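Local coordinates for stringent starvation protein B (Caulobacter vibrioides, PDB 2QAS), which probably acts as a dimeric adaptor that delivers ssrA-tagged proteins to the ClpX unfoldase for degradation, at residues P44-A55 against A109-V118. Sequence-based numbering, arbitrary orientation.
Sequences PHHLYITFKTKA and ALTRFYDPSV
Strand 47-52 pairs antiparallel with strand 110-115 as the two inner strands of a four-stranded sheet, bordered by strands 71-76 and 120-123. Short segment axes 162° apart establish the pairing, as do two backbone bonds: Tyr-48 N donates to Tyr-114 O at 2.9 Å, and Tyr-114 N returns a bond to Tyr-48 O at 3.1 Å. Thr-50 N likewise donates to Arg-112 O. The register then slips by one residue: Thr-50 O takes Thr-111 N at 2.9 Å and, more weakly, Arg-112 N, the signature of a classic beta bulge. Beyond it, Lys-52 N reaches Ala-109 O.

The face bearing Leu-47, Ile-49, Leu-110 and Phe-113 packs apolar groups together. With CG anti to the backbone N (chi1 -176°), the Phe-113 ring presents its edge to Ile-49 CD1, while its CZ meets Leu-47 CD2 at 3.6 Å. Val-28, Ala-31 and Leu-32 of helix 16-35 pack on this face, so it is the buried side of the sheet, in a domain of the SspB family. On the other face Tyr-48 CE1 lies against Pro-116 CG, and a water bridges Thr-50 OG1 to Tyr-48 O and Arg-112 NH1, the latter two weakly; Thr-50 OG1 also bonds Thr-73.

Where strand 110-115 ends, at Asp-115, polar groups join the two segments. His-45 ND1 donates to the syn side of Asp-115 OD2 (2.7 Å), in the imidazole plane although ring and carboxylate stand 79° apart. Tyr-16 of the second subunit bonds the same oxygen, placing this pair at the dimer interface. Asp-115 OD1 accepts from Ser-117 N, an Asx turn. Two donors grip Pro-44 O: Ser-117 OG from above the carbonyl plane (2.6 Å) and His-46 ND1 within it. Pro-116 CD makes a CH-pi contact over a face of the His-46 ring, 4.2 Å from its centroid.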
ATOM      1  N   PRO A  44     -16.121   2.602  18.319  1.00 69.93           N
ATOM      2  CA  PRO A  44     -17.078   1.687  17.682  1.00 67.16           C
ATOM      3  C   PRO A  44     -16.615   1.018  16.386  1.00 64.31           C
ATOM      4  O   PRO A  44     -17.439   0.530  15.615  1.00 64.36           O
ATOM      5  CB  PRO A  44     -18.277   2.589  17.434  1.00 67.23           C
ATOM      6  CG  PRO A  44     -17.602   3.862  17.005  1.00 66.43           C
ATOM      7  CD  PRO A  44     -16.485   4.004  18.036  1.00 68.36           C
ATOM      8  N   HIS A  45     -15.311   0.995  16.136  1.00 61.94           N
ATOM      9  CA  HIS A  45     -14.799   0.390  14.908  1.00 58.78           C
ATOM     10  C   HIS A  45     -15.052  -1.111  14.791  1.00 56.03           C
ATOM     11  O   HIS A  45     -14.849  -1.865  15.740  1.00 54.95           O
ATOM     12  CB  HIS A  45     -13.296   0.651  14.780  1.00 59.16           C
ATOM     13  CG  HIS A  45     -12.949   2.086  14.536  1.00 59.86           C
ATOM     14  ND1 HIS A  45     -13.066   2.680  13.298  1.00 60.87           N
ATOM     15  CD2 HIS A  45     -12.500   3.050  15.375  1.00 59.96           C
ATOM     16  CE1 HIS A  45     -12.704   3.947  13.383  1.00 59.69           C
ATOM     17  NE2 HIS A  45     -12.356   4.196  14.633  1.00 61.90           N
ATOM     18  N   HIS A  46     -15.528  -1.519  13.620  1.00 54.31           N
ATOM     19  CA  HIS A  46     -15.770  -2.919  13.306  1.00 54.13           C
ATOM     20  C   HIS A  46     -15.559  -3.080  11.806  1.00 53.67           C
ATOM     21  O   HIS A  46     -15.657  -2.103  11.058  1.00 52.55           O
ATOM     22  CB  HIS A  46     -17.170  -3.378  13.738  1.00 56.25           C
ATOM     23  CG  HIS A  46     -18.290  -2.532  13.226  1.00 57.72           C
ATOM     24  ND1 HIS A  46     -18.495  -1.233  13.644  1.00 57.09           N
ATOM     25  CD2 HIS A  46     -19.295  -2.813  12.363  1.00 58.29           C
ATOM     26  CE1 HIS A  46     -19.577  -0.751  13.059  1.00 57.65           C
ATOM     27  NE2 HIS A  46     -20.082  -1.690  12.277  1.00 59.78           N
ATOM     28  N   LEU A  47     -15.273  -4.299  11.354  1.00 52.08           N
ATOM     29  CA  LEU A  47     -14.985  -4.492   9.937  1.00 51.75           C
ATOM     30  C   LEU A  47     -15.871  -5.432   9.142  1.00 50.51           C
ATOM     31  O   LEU A  47     -16.375  -6.417   9.655  1.00 51.08           O
ATOM     32  CB  LEU A  47     -13.526  -4.953   9.773  1.00 50.87           C
ATOM     33  CG  LEU A  47     -12.480  -4.278  10.677  1.00 51.70           C
ATOM     34  CD1 LEU A  47     -11.110  -4.869  10.418  1.00 50.73           C
ATOM     35  CD2 LEU A  47     -12.458  -2.777  10.432  1.00 52.38           C
ATOM     36  N   TYR A  48     -16.039  -5.103   7.866  1.00 50.53           N
ATOM     37  CA  TYR A  48     -16.791  -5.925   6.938  1.00 49.80           C
ATOM     38  C   TYR A  48     -15.777  -6.324   5.875  1.00 51.36           C
ATOM     39  O   TYR A  48     -15.247  -5.473   5.164  1.00 52.38           O
ATOM     40  CB  TYR A  48     -17.932  -5.145   6.293  1.00 48.85           C
ATOM     41  CG  TYR A  48     -19.160  -5.029   7.164  1.00 52.05           C
ATOM     42  CD1 TYR A  48     -19.212  -4.128   8.228  1.00 51.81           C
ATOM     43  CD2 TYR A  48     -20.262  -5.862   6.951  1.00 56.06           C
ATOM     44  CE1 TYR A  48     -20.326  -4.058   9.065  1.00 53.69           C
ATOM     45  CE2 TYR A  48     -21.384  -5.804   7.778  1.00 57.25           C
ATOM     46  CZ  TYR A  48     -21.411  -4.901   8.834  1.00 58.19           C
ATOM     47  OH  TYR A  48     -22.524  -4.857   9.654  1.00 59.22           O
ATOM     48  N   ILE A  49     -15.488  -7.615   5.791  1.00 50.32           N
ATOM     49  CA  ILE A  49     -14.536  -8.125   4.822  1.00 52.42           C
ATOM     50  C   ILE A  49     -15.272  -8.963   3.788  1.00 53.72           C
ATOM     51  O   ILE A  49     -16.019  -9.874   4.144  1.00 53.06           O
ATOM     52  CB  ILE A  49     -13.490  -9.057   5.486  1.00 54.90           C
ATOM     53  CG1 ILE A  49     -12.851  -8.377   6.694  1.00 54.09           C
ATOM     54  CG2 ILE A  49     -12.444  -9.463   4.473  1.00 54.11           C
ATOM     55  CD1 ILE A  49     -12.147  -7.133   6.353  1.00 56.90           C
ATOM     56  N   THR A  50     -15.069  -8.669   2.509  1.00 54.47           N
ATOM     57  CA  THR A  50     -15.719  -9.462   1.476  1.00 55.53           C
ATOM     58  C   THR A  50     -14.632 -10.149   0.669  1.00 55.40           C
ATOM     59  O   THR A  50     -13.646  -9.523   0.305  1.00 56.50           O
ATOM     60  CB  THR A  50     -16.575  -8.588   0.549  1.00 57.00           C
ATOM     61  OG1 THR A  50     -17.473  -7.792   1.334  1.00 57.76           O
ATOM     62  CG2 THR A  50     -17.385  -9.461  -0.394  1.00 56.03           C
ATOM     63  N   PHE A  51     -14.802 -11.437   0.402  1.00 57.10           N
ATOM     64  CA  PHE A  51     -13.805 -12.185  -0.358  1.00 59.35           C
ATOM     65  C   PHE A  51     -14.380 -13.230  -1.310  1.00 62.37           C
ATOM     66  O   PHE A  51     -15.533 -13.662  -1.184  1.00 61.81           O
ATOM     67  CB  PHE A  51     -12.843 -12.896   0.586  1.00 58.25           C
ATOM     68  CG  PHE A  51     -13.501 -13.946   1.437  1.00 57.64           C
ATOM     69  CD1 PHE A  51     -14.248 -13.588   2.555  1.00 54.97           C
ATOM     70  CD2 PHE A  51     -13.379 -15.296   1.113  1.00 56.27           C
ATOM     71  CE1 PHE A  51     -14.862 -14.558   3.339  1.00 58.83           C
ATOM     72  CE2 PHE A  51     -13.987 -16.278   1.887  1.00 57.47           C
ATOM     73  CZ  PHE A  51     -14.732 -15.913   3.006  1.00 58.14           C
ATOM     74  N   LYS A  52     -13.538 -13.648  -2.247  1.00 64.96           N
ATOM     75  CA  LYS A  52     -13.904 -14.646  -3.240  1.00 67.92           C
ATOM     76  C   LYS A  52     -13.703 -16.017  -2.611  1.00 67.47           C
ATOM     77  O   LYS A  52     -12.583 -16.396  -2.292  1.00 67.69           O
ATOM     78  CB  LYS A  52     -13.012 -14.498  -4.480  1.00 72.01           C
ATOM     79  CG  LYS A  52     -13.632 -15.023  -5.769  1.00 77.33           C
ATOM     80  CD  LYS A  52     -14.751 -14.101  -6.267  1.00 81.90           C
ATOM     81  CE  LYS A  52     -15.536 -14.740  -7.415  1.00 84.09           C
ATOM     82  NZ  LYS A  52     -14.636 -15.231  -8.500  1.00 85.42           N
ATOM     83  N   THR A  53     -14.799 -16.744  -2.436  1.00 69.05           N
ATOM     84  CA  THR A  53     -14.798 -18.075  -1.835  1.00 70.99           C
ATOM     85  C   THR A  53     -13.959 -19.112  -2.579  1.00 72.10           C
ATOM     86  O   THR A  53     -13.362 -19.999  -1.961  1.00 69.65           O
ATOM     87  CB  THR A  53     -16.231 -18.614  -1.739  1.00 71.15           C
ATOM     88  OG1 THR A  53     -17.016 -17.726  -0.938  1.00 72.80           O
ATOM     89  CG2 THR A  53     -16.244 -19.995  -1.109  1.00 73.17           C
ATOM     90  N   LYS A  54     -13.920 -19.005  -3.904  1.00 74.24           N
ATOM     91  CA  LYS A  54     -13.170 -19.959  -4.718  1.00 76.29           C
ATOM     92  C   LYS A  54     -11.712 -19.582  -4.948  1.00 76.31           C
ATOM     93  O   LYS A  54     -10.928 -20.392  -5.448  1.00 75.69           O
ATOM     94  CB  LYS A  54     -13.875 -20.177  -6.061  1.00 77.73           C
ATOM     95  CG  LYS A  54     -15.102 -21.082  -5.967  1.00 78.86           C
ATOM     96  CD  LYS A  54     -15.753 -21.281  -7.331  1.00 80.90           C
ATOM     97  CE  LYS A  54     -16.799 -22.387  -7.293  1.00 80.84           C
ATOM     98  NZ  LYS A  54     -17.878 -22.098  -6.310  1.00 80.92           N
ATOM     99  N   ALA A  55     -11.348 -18.355  -4.587  1.00 75.93           N
ATOM    100  CA  ALA A  55      -9.968 -17.915  -4.736  1.00 75.58           C
ATOM    101  C   ALA A  55      -9.075 -18.995  -4.114  1.00 75.81           C
ATOM    102  O   ALA A  55      -9.441 -19.607  -3.109  1.00 75.68           O
ATOM    103  CB  ALA A  55      -9.766 -16.586  -4.022  1.00 74.54           C
ATOM    104  N   ALA A 109      -7.505 -12.735  -1.875  1.00 58.67           N
ATOM    105  CA  ALA A 109      -8.894 -13.074  -2.154  1.00 56.14           C
ATOM    106  C   ALA A 109      -9.850 -11.913  -1.883  1.00 55.30           C
ATOM    107  O   ALA A 109     -10.969 -11.906  -2.379  1.00 53.68           O
ATOM    108  CB  ALA A 109      -9.295 -14.286  -1.346  1.00 55.38           C
ATOM    109  N   LEU A 110      -9.401 -10.928  -1.113  1.00 56.25           N
ATOM    110  CA  LEU A 110     -10.235  -9.780  -0.776  1.00 57.88           C
ATOM    111  C   LEU A 110     -10.753  -8.995  -1.964  1.00 58.47           C
ATOM    112  O   LEU A 110     -10.051  -8.821  -2.959  1.00 57.73           O
ATOM    113  CB  LEU A 110      -9.471  -8.827   0.135  1.00 59.66           C
ATOM    114  CG  LEU A 110      -9.647  -9.048   1.632  1.00 62.84           C
ATOM    115  CD1 LEU A 110      -9.436 -10.507   1.989  1.00 64.97           C
ATOM    116  CD2 LEU A 110      -8.659  -8.161   2.353  1.00 65.02           C
ATOM    117  N   THR A 111     -11.987  -8.512  -1.849  1.00 57.97           N
ATOM    118  CA  THR A 111     -12.579  -7.715  -2.908  1.00 58.08           C
ATOM    119  C   THR A 111     -13.207  -6.452  -2.329  1.00 59.10           C
ATOM    120  O   THR A 111     -13.488  -5.501  -3.053  1.00 58.68           O
ATOM    121  CB  THR A 111     -13.650  -8.501  -3.700  1.00 58.27           C
ATOM    122  OG1 THR A 111     -14.811  -8.690  -2.891  1.00 61.86           O
ATOM    123  CG2 THR A 111     -13.116  -9.860  -4.118  1.00 60.13           C
ATOM    124  N   ARG A 112     -13.423  -6.424  -1.021  1.00 60.28           N
ATOM    125  CA  ARG A 112     -14.010  -5.233  -0.430  1.00 61.20           C
ATOM    126  C   ARG A 112     -13.702  -5.113   1.054  1.00 60.61           C
ATOM    127  O   ARG A 112     -13.588  -6.118   1.755  1.00 62.93           O
ATOM    128  CB  ARG A 112     -15.523  -5.227  -0.650  1.00 64.01           C
ATOM    129  CG  ARG A 112     -16.146  -3.856  -0.468  1.00 68.65           C
ATOM    130  CD  ARG A 112     -17.531  -3.938   0.143  1.00 73.33           C
ATOM    131  NE  ARG A 112     -18.096  -2.608   0.367  1.00 79.32           N
ATOM    132  CZ  ARG A 112     -19.115  -2.353   1.185  1.00 81.95           C
ATOM    133  NH1 ARG A 112     -19.686  -3.344   1.866  1.00 81.61           N
ATOM    134  NH2 ARG A 112     -19.562  -1.107   1.327  1.00 82.03           N
ATOM    135  N   PHE A 113     -13.559  -3.877   1.520  1.00 59.29           N
ATOM    136  CA  PHE A 113     -13.264  -3.586   2.916  1.00 58.86           C
ATOM    137  C   PHE A 113     -14.114  -2.398   3.330  1.00 57.19           C
ATOM    138  O   PHE A 113     -14.174  -1.409   2.604  1.00 56.57           O
ATOM    139  CB  PHE A 113     -11.794  -3.221   3.095  1.00 60.50           C
ATOM    140  CG  PHE A 113     -11.404  -3.001   4.525  1.00 63.15           C
ATOM    141  CD1 PHE A 113     -11.239  -4.087   5.388  1.00 62.45           C
ATOM    142  CD2 PHE A 113     -11.231  -1.710   5.023  1.00 64.00           C
ATOM    143  CE1 PHE A 113     -10.911  -3.890   6.731  1.00 63.76           C
ATOM    144  CE2 PHE A 113     -10.904  -1.495   6.365  1.00 63.75           C
ATOM    145  CZ  PHE A 113     -10.744  -2.591   7.222  1.00 65.31           C
ATOM    146  N   TYR A 114     -14.755  -2.482   4.490  1.00 56.03           N
ATOM    147  CA  TYR A 114     -15.613  -1.397   4.947  1.00 55.41           C
ATOM    148  C   TYR A 114     -15.739  -1.316   6.468  1.00 54.58           C
ATOM    149  O   TYR A 114     -15.987  -2.318   7.130  1.00 54.85           O
ATOM    150  CB  TYR A 114     -17.015  -1.555   4.321  1.00 56.82           C
ATOM    151  CG  TYR A 114     -17.952  -0.393   4.593  1.00 57.89           C
ATOM    152  CD1 TYR A 114     -17.616   0.900   4.195  1.00 58.72           C
ATOM    153  CD2 TYR A 114     -19.157  -0.577   5.282  1.00 60.43           C
ATOM    154  CE1 TYR A 114     -18.447   1.989   4.474  1.00 62.09           C
ATOM    155  CE2 TYR A 114     -20.006   0.517   5.574  1.00 60.83           C
ATOM    156  CZ  TYR A 114     -19.640   1.795   5.163  1.00 62.75           C
ATOM    157  OH  TYR A 114     -20.443   2.885   5.433  1.00 64.40           O
ATOM    158  N   ASP A 115     -15.552  -0.118   7.013  1.00 53.94           N
ATOM    159  CA  ASP A 115     -15.695   0.118   8.446  1.00 55.32           C
ATOM    160  C   ASP A 115     -16.789   1.173   8.583  1.00 57.75           C
ATOM    161  O   ASP A 115     -16.520   2.364   8.489  1.00 60.67           O
ATOM    162  CB  ASP A 115     -14.406   0.663   9.061  1.00 52.03           C
ATOM    163  CG  ASP A 115     -14.532   0.906  10.565  1.00 54.52           C
ATOM    164  OD1 ASP A 115     -15.673   1.023  11.074  1.00 57.81           O
ATOM    165  OD2 ASP A 115     -13.492   0.994  11.251  1.00 52.81           O
ATOM    166  N   PRO A 116     -18.038   0.743   8.802  1.00 59.21           N
ATOM    167  CA  PRO A 116     -19.212   1.612   8.955  1.00 60.63           C
ATOM    168  C   PRO A 116     -19.064   2.816   9.888  1.00 61.54           C
ATOM    169  O   PRO A 116     -19.710   3.835   9.677  1.00 61.70           O
ATOM    170  CB  PRO A 116     -20.289   0.646   9.459  1.00 59.22           C
ATOM    171  CG  PRO A 116     -19.935  -0.615   8.781  1.00 60.22           C
ATOM    172  CD  PRO A 116     -18.424  -0.673   8.937  1.00 60.58           C
ATOM    173  N   SER A 117     -18.226   2.690  10.916  1.00 63.26           N
ATOM    174  CA  SER A 117     -18.029   3.755  11.903  1.00 64.88           C
ATOM    175  C   SER A 117     -17.510   5.090  11.383  1.00 66.54           C
ATOM    176  O   SER A 117     -17.915   6.158  11.870  1.00 66.39           O
ATOM    177  CB  SER A 117     -17.106   3.268  13.020  1.00 65.30           C
ATOM    178  OG  SER A 117     -17.822   2.449  13.926  1.00 67.16           O
ATOM    179  N   VAL A 118     -16.601   5.024  10.416  1.00 65.81           N
ATOM    180  CA  VAL A 118     -16.014   6.220   9.826  1.00 65.52           C
ATOM    181  C   VAL A 118     -16.235   6.158   8.322  1.00 67.17           C
ATOM    182  O   VAL A 118     -15.607   6.875   7.554  1.00 68.12           O
ATOM    183  CB  VAL A 118     -14.495   6.307  10.134  1.00 64.25           C
ATOM    184  CG1 VAL A 118     -14.281   6.535  11.624  1.00 62.16           C
ATOM    185  CG2 VAL A 118     -13.793   5.015   9.708  1.00 63.97           C
TER
HETATM  186  O   HOH W   1     -17.316  -5.429   2.868  1.00 61.00           O